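Local coordinates for DotI (Legionella pneumophila, PDB 3WZ4), which probably forms part of an inner-membrane complex essential for type IVB secretion, with this chain covering the periplasmic domain of the protein, at residues 16-21 and 92-97; 39-44 and 116-121. All coordinates share one frame; numbering follows the deposited sequence.

Interaction 1: 16-21 and 92-97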
# COMPACT_ATOMS: atom_id res chain seq x y z
N GLN A 16 -5.15 -5.18 2.93
CA GLN A 16 -5.57 -3.97 3.65
C GLN A 16 -4.65 -2.80 3.35
O GLN A 16 -5.12 -1.69 3.05
CB GLN A 16 -5.60 -4.22 5.16
CG GLN A 16 -6.41 -5.43 5.59
CD GLN A 16 -6.27 -5.72 7.07
OE1 GLN A 16 -6.07 -6.86 7.48
NE2 GLN A 16 -6.38 -4.68 7.89
N ALA A 17 -3.35 -3.04 3.43
CA ALA A 17 -2.36 -1.98 3.23
C ALA A 17 -2.44 -1.40 1.82
O ALA A 17 -2.34 -0.19 1.63
CB ALA A 17 -0.95 -2.51 3.52
N ALA A 18 -2.62 -2.27 0.83
CA ALA A 18 -2.71 -1.85 -0.56
C ALA A 18 -3.93 -0.96 -0.78
O ALA A 18 -3.83 0.10 -1.38
CB ALA A 18 -2.76 -3.07 -1.48
N ILE A 19 -5.07 -1.40 -0.26
CA ILE A 19 -6.31 -0.63 -0.40
C ILE A 19 -6.22 0.70 0.34
O ILE A 19 -6.64 1.74 -0.18
CB ILE A 19 -7.52 -1.43 0.12
CG1 ILE A 19 -7.66 -2.74 -0.65
CG2 ILE A 19 -8.79 -0.60 0.00
CD1 ILE A 19 -7.88 -2.56 -2.14
N ALA A 20 -5.67 0.68 1.55
CA ALA A 20 -5.54 1.89 2.35
C ALA A 20 -4.74 2.96 1.61
O ALA A 20 -5.06 4.15 1.70
CB ALA A 20 -4.88 1.56 3.69
N ALA A 21 -3.71 2.54 0.89
CA ALA A 21 -2.87 3.47 0.15
C ALA A 21 -3.64 4.21 -0.94
O ALA A 21 -3.23 5.29 -1.37
CB ALA A 21 -1.67 2.74 -0.45
N VAL A 92 4.47 -10.03 -1.99
CA VAL A 92 3.04 -10.16 -2.25
C VAL A 92 2.55 -9.26 -3.38
O VAL A 92 2.90 -8.08 -3.44
CB VAL A 92 2.22 -9.85 -0.98
CG1 VAL A 92 0.74 -9.76 -1.31
CG2 VAL A 92 2.49 -10.90 0.09
N GLN A 93 1.73 -9.82 -4.26
CA GLN A 93 1.22 -9.09 -5.40
C GLN A 93 -0.31 -9.16 -5.46
O GLN A 93 -0.90 -10.20 -5.20
CB GLN A 93 1.82 -9.64 -6.69
CG GLN A 93 1.43 -8.86 -7.93
CD GLN A 93 2.19 -9.32 -9.16
OE1 GLN A 93 3.32 -8.90 -9.40
NE2 GLN A 93 1.58 -10.21 -9.93
N MSE A 94 -0.93 -8.03 -5.80
CA MSE A 94 -2.38 -7.97 -5.90
C MSE A 94 -2.81 -6.90 -6.90
O MSE A 94 -2.32 -5.77 -6.85
CB MSE A 94 -3.01 -7.67 -4.54
CG MSE A 94 -4.52 -7.93 -4.49
SE MSE A 94 -5.33 -7.52 -2.75
CE MSE A 94 -5.19 -5.58 -2.82
N PRO A 95 -3.70 -7.27 -7.83
CA PRO A 95 -4.27 -6.31 -8.79
C PRO A 95 -5.44 -5.55 -8.17
O PRO A 95 -6.20 -6.13 -7.39
CB PRO A 95 -4.76 -7.21 -9.92
CG PRO A 95 -5.16 -8.47 -9.22
CD PRO A 95 -4.21 -8.63 -8.05
N ILE A 96 -5.59 -4.28 -8.52
CA ILE A 96 -6.66 -3.47 -7.95
C ILE A 96 -7.29 -2.57 -9.01
O ILE A 96 -6.70 -2.30 -10.05
CB ILE A 96 -6.15 -2.57 -6.80
CG1 ILE A 96 -5.11 -1.58 -7.31
CG2 ILE A 96 -5.57 -3.42 -5.68
CD1 ILE A 96 -4.54 -0.67 -6.23
N LEU A 97 -8.51 -2.12 -8.72
CA LEU A 97 -9.17 -1.12 -9.55
C LEU A 97 -9.29 0.19 -8.77
O LEU A 97 -10.05 0.28 -7.81
CB LEU A 97 -10.56 -1.60 -9.98
CG LEU A 97 -11.32 -0.62 -10.88
CD1 LEU A 97 -10.58 -0.41 -12.19
CD2 LEU A 97 -12.75 -1.10 -11.12

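Interaction 2: 39-44 and 116-121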
# COMPACT_ATOMS: atom_id res chain seq x y z
N PHE A 39 1.95 0.70 8.65
CA PHE A 39 2.07 -0.44 7.76
C PHE A 39 3.50 -0.64 7.29
O PHE A 39 3.87 -1.72 6.83
CB PHE A 39 1.17 -0.26 6.52
CG PHE A 39 -0.30 -0.37 6.80
CD1 PHE A 39 -0.84 -1.54 7.31
CD2 PHE A 39 -1.15 0.69 6.53
CE1 PHE A 39 -2.19 -1.64 7.56
CE2 PHE A 39 -2.50 0.59 6.77
CZ PHE A 39 -3.03 -0.57 7.29
N PHE A 40 4.31 0.41 7.40
CA PHE A 40 5.62 0.42 6.76
C PHE A 40 6.78 0.28 7.74
O PHE A 40 6.69 0.66 8.90
CB PHE A 40 5.81 1.71 5.94
CG PHE A 40 4.87 1.81 4.77
CD1 PHE A 40 3.64 2.42 4.91
CD2 PHE A 40 5.24 1.31 3.53
CE1 PHE A 40 2.78 2.52 3.83
CE2 PHE A 40 4.38 1.40 2.45
CZ PHE A 40 3.15 2.01 2.60
N THR A 41 7.88 -0.30 7.25
CA THR A 41 9.12 -0.33 7.99
C THR A 41 9.85 0.99 7.79
O THR A 41 9.43 1.82 6.99
CB THR A 41 10.04 -1.47 7.50
OG1 THR A 41 10.47 -1.19 6.16
CG2 THR A 41 9.31 -2.80 7.53
N ALA A 42 10.94 1.18 8.52
CA ALA A 42 11.73 2.40 8.41
C ALA A 42 12.05 2.72 6.96
O ALA A 42 11.72 3.80 6.47
CB ALA A 42 13.02 2.28 9.23
N GLU A 43 12.68 1.78 6.26
CA GLU A 43 13.06 2.00 4.87
C GLU A 43 11.85 1.99 3.93
O GLU A 43 11.87 2.63 2.88
CB GLU A 43 14.10 0.97 4.42
CG GLU A 43 13.58 -0.45 4.30
CD GLU A 43 13.48 -1.16 5.64
OE1 GLU A 43 13.87 -0.55 6.66
OE2 GLU A 43 13.00 -2.31 5.66
N GLY A 44 10.81 1.26 4.31
CA GLY A 44 9.60 1.19 3.51
C GLY A 44 8.88 2.52 3.47
O GLY A 44 8.36 2.93 2.43
N LEU A 116 7.05 -5.86 -0.83
CA LEU A 116 7.97 -6.68 -0.07
C LEU A 116 7.65 -6.50 1.41
O LEU A 116 7.73 -5.39 1.93
CB LEU A 116 9.43 -6.31 -0.36
CG LEU A 116 10.48 -7.06 0.46
CD1 LEU A 116 10.42 -8.56 0.17
CD2 LEU A 116 11.88 -6.52 0.19
N ILE A 117 7.25 -7.58 2.07
CA ILE A 117 6.87 -7.52 3.47
C ILE A 117 7.88 -8.27 4.32
O ILE A 117 8.26 -9.40 3.99
CB ILE A 117 5.46 -8.09 3.68
CG1 ILE A 117 4.42 -7.22 2.97
CG2 ILE A 117 5.14 -8.21 5.17
CD1 ILE A 117 3.01 -7.72 3.10
N THR A 118 8.33 -7.65 5.41
CA THR A 118 9.33 -8.27 6.27
C THR A 118 8.92 -8.26 7.74
O THR A 118 8.25 -7.34 8.21
CB THR A 118 10.69 -7.57 6.13
OG1 THR A 118 10.60 -6.23 6.62
CG2 THR A 118 11.13 -7.54 4.68
N ARG A 119 9.34 -9.29 8.46
CA ARG A 119 9.14 -9.34 9.90
C ARG A 119 9.98 -8.28 10.58
O ARG A 119 11.16 -8.12 10.27
CB ARG A 119 9.52 -10.72 10.44
CG ARG A 119 8.71 -11.86 9.86
CD ARG A 119 7.92 -12.56 10.95
NE ARG A 119 8.75 -12.85 12.12
CZ ARG A 119 8.30 -13.44 13.22
NH1 ARG A 119 7.03 -13.81 13.31
NH2 ARG A 119 9.12 -13.66 14.24
N VAL A 120 9.37 -7.55 11.51
CA VAL A 120 10.09 -6.55 12.29
C VAL A 120 9.76 -6.74 13.77
O VAL A 120 8.96 -7.62 14.13
CB VAL A 120 9.73 -5.11 11.86
CG1 VAL A 120 10.25 -4.84 10.46
CG2 VAL A 120 8.23 -4.88 11.95
N SER A 121 10.37 -5.93 14.62
CA SER A 121 10.15 -6.03 16.06
C SER A 121 8.78 -5.52 16.46
O SER A 121 8.38 -4.42 16.06
CB SER A 121 11.24 -5.27 16.81
OG SER A 121 10.97 -5.23 18.20

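Interaction 1: 16-21 and 92-97
Ala18 and Met94 meet methyl to methyl. The CB of Ala18 lies 3.7 Å from CE, the terminal carbon of the Met94 side chain. Met94 is a selenomethionine, with SE in place of sulfur. Its chain runs out from the strand with CG anti to the backbone N (chi1 -166°), stays extended through chi2, and then bends at chi3 (71°). That last bend turns CE to the helix.

Ile19 supplies the rest of the apolar contact through one atom, CD1. It stands 4.1 Å from Met94 CE, and the two side chains cross at about a right angle. The same methyl lies 4.3 Å from CG2 of Ile96, a looser approach. The CB of Ile19 does not aim at the strand; the CG1 branch carries CD1 across.

No hydrogen bond joins the two segments. In the helix Ala20 N bonds to Gln16 O. In the sheet the backbones of Met94 and Ile96 pair with Val113 and Asn111 of strand 106-119.

The contact is buried helix-on-sheet packing, consistent with the NTF2-like clan of the family. The axes of the two short segments pass 10.0 Å apart at 40°. Met94 also touches Asn15 of helix 7-21 and Ala72 and Pro76 of strand 67-84, while Ile96 touches Val113 of strand 106-119.

Interaction 2: 39-44 and 116-121
Thr41 reaches strand 106-119 and the residues after it through its methyl group. CG2 lies 3.7 Å from CG1 of Val120, methyl against methyl. The same CG2 is 3.8 Å from OG1 of Thr118, a carbon-oxygen contact without a hydrogen bond. The side chains of Thr41 and Thr118 cross at about a right angle. Thr118 and Val120, two residues apart, both direct their CB toward segment 39-44, and the one methyl touches both.

The rotation of Thr41 about chi1 (67°) splits its two branches between two tasks. CG2 sits anti to the carbonyl carbon and makes the contact. OG1 instead accepts from Gly44 N at 3.1 Å, with an N-H...O angle of 146°. This is an N-cap bond: Thr41 stands right before helix 42-54 and satisfies an amide of its first turn. The bonds to OG1 restrict rotation about chi1 and so would hold CG2 toward Thr118 and Val120.

Strand 129-138 provides the second shell. Thr41 OG1 is also hydrogen-bonded to Ile131 O and Ser132 OG. Backbone bonds from Phe39 and Thr41 to Ile131 hold the loop before the helix against that strand, and Leu116 makes backbone bonds with Ser132 and Gln133.

The chemistry is therefore divided. Across the two segments there is only a small van der Waals contact, burying 95 Å². The directional bonds lie within the helix start or run to strand 129-138, where Ser132 OG bonds to Thr41 OG1 and only weakly to Thr118 OG1. The buried Thr41 hydroxyl is well satisfied. Given the bonds to Ile131, Ser132 and Gln133, the capped helix start appears to be joined to strand 106-119 mainly through the neighbouring strand.

From the N terminus, helix 7-21 comes first; the loop entering helix 42-54 follows after strand 24-25 and helix 29-35. Interaction 1 then closes back from strand 87-101 to the first helix, 71 residues apart at the nearest ends. Interaction 2 closes over 72 residues, counted likewise. The segments alternate along the chain, so the two closures cross. Strands 87-101 and 106-119 are neighbours in one antiparallel sheet. Interaction 1 brings helix 7-21 to it, and interaction 2 brings the N-cap of helix 42-54 to the end of strand 106-119 and the residues after it. The contacts lie about 16 Å apart, centre to centre, yet their segments touch: Ala17 CB is 3.9 Å from Phe39 CD1.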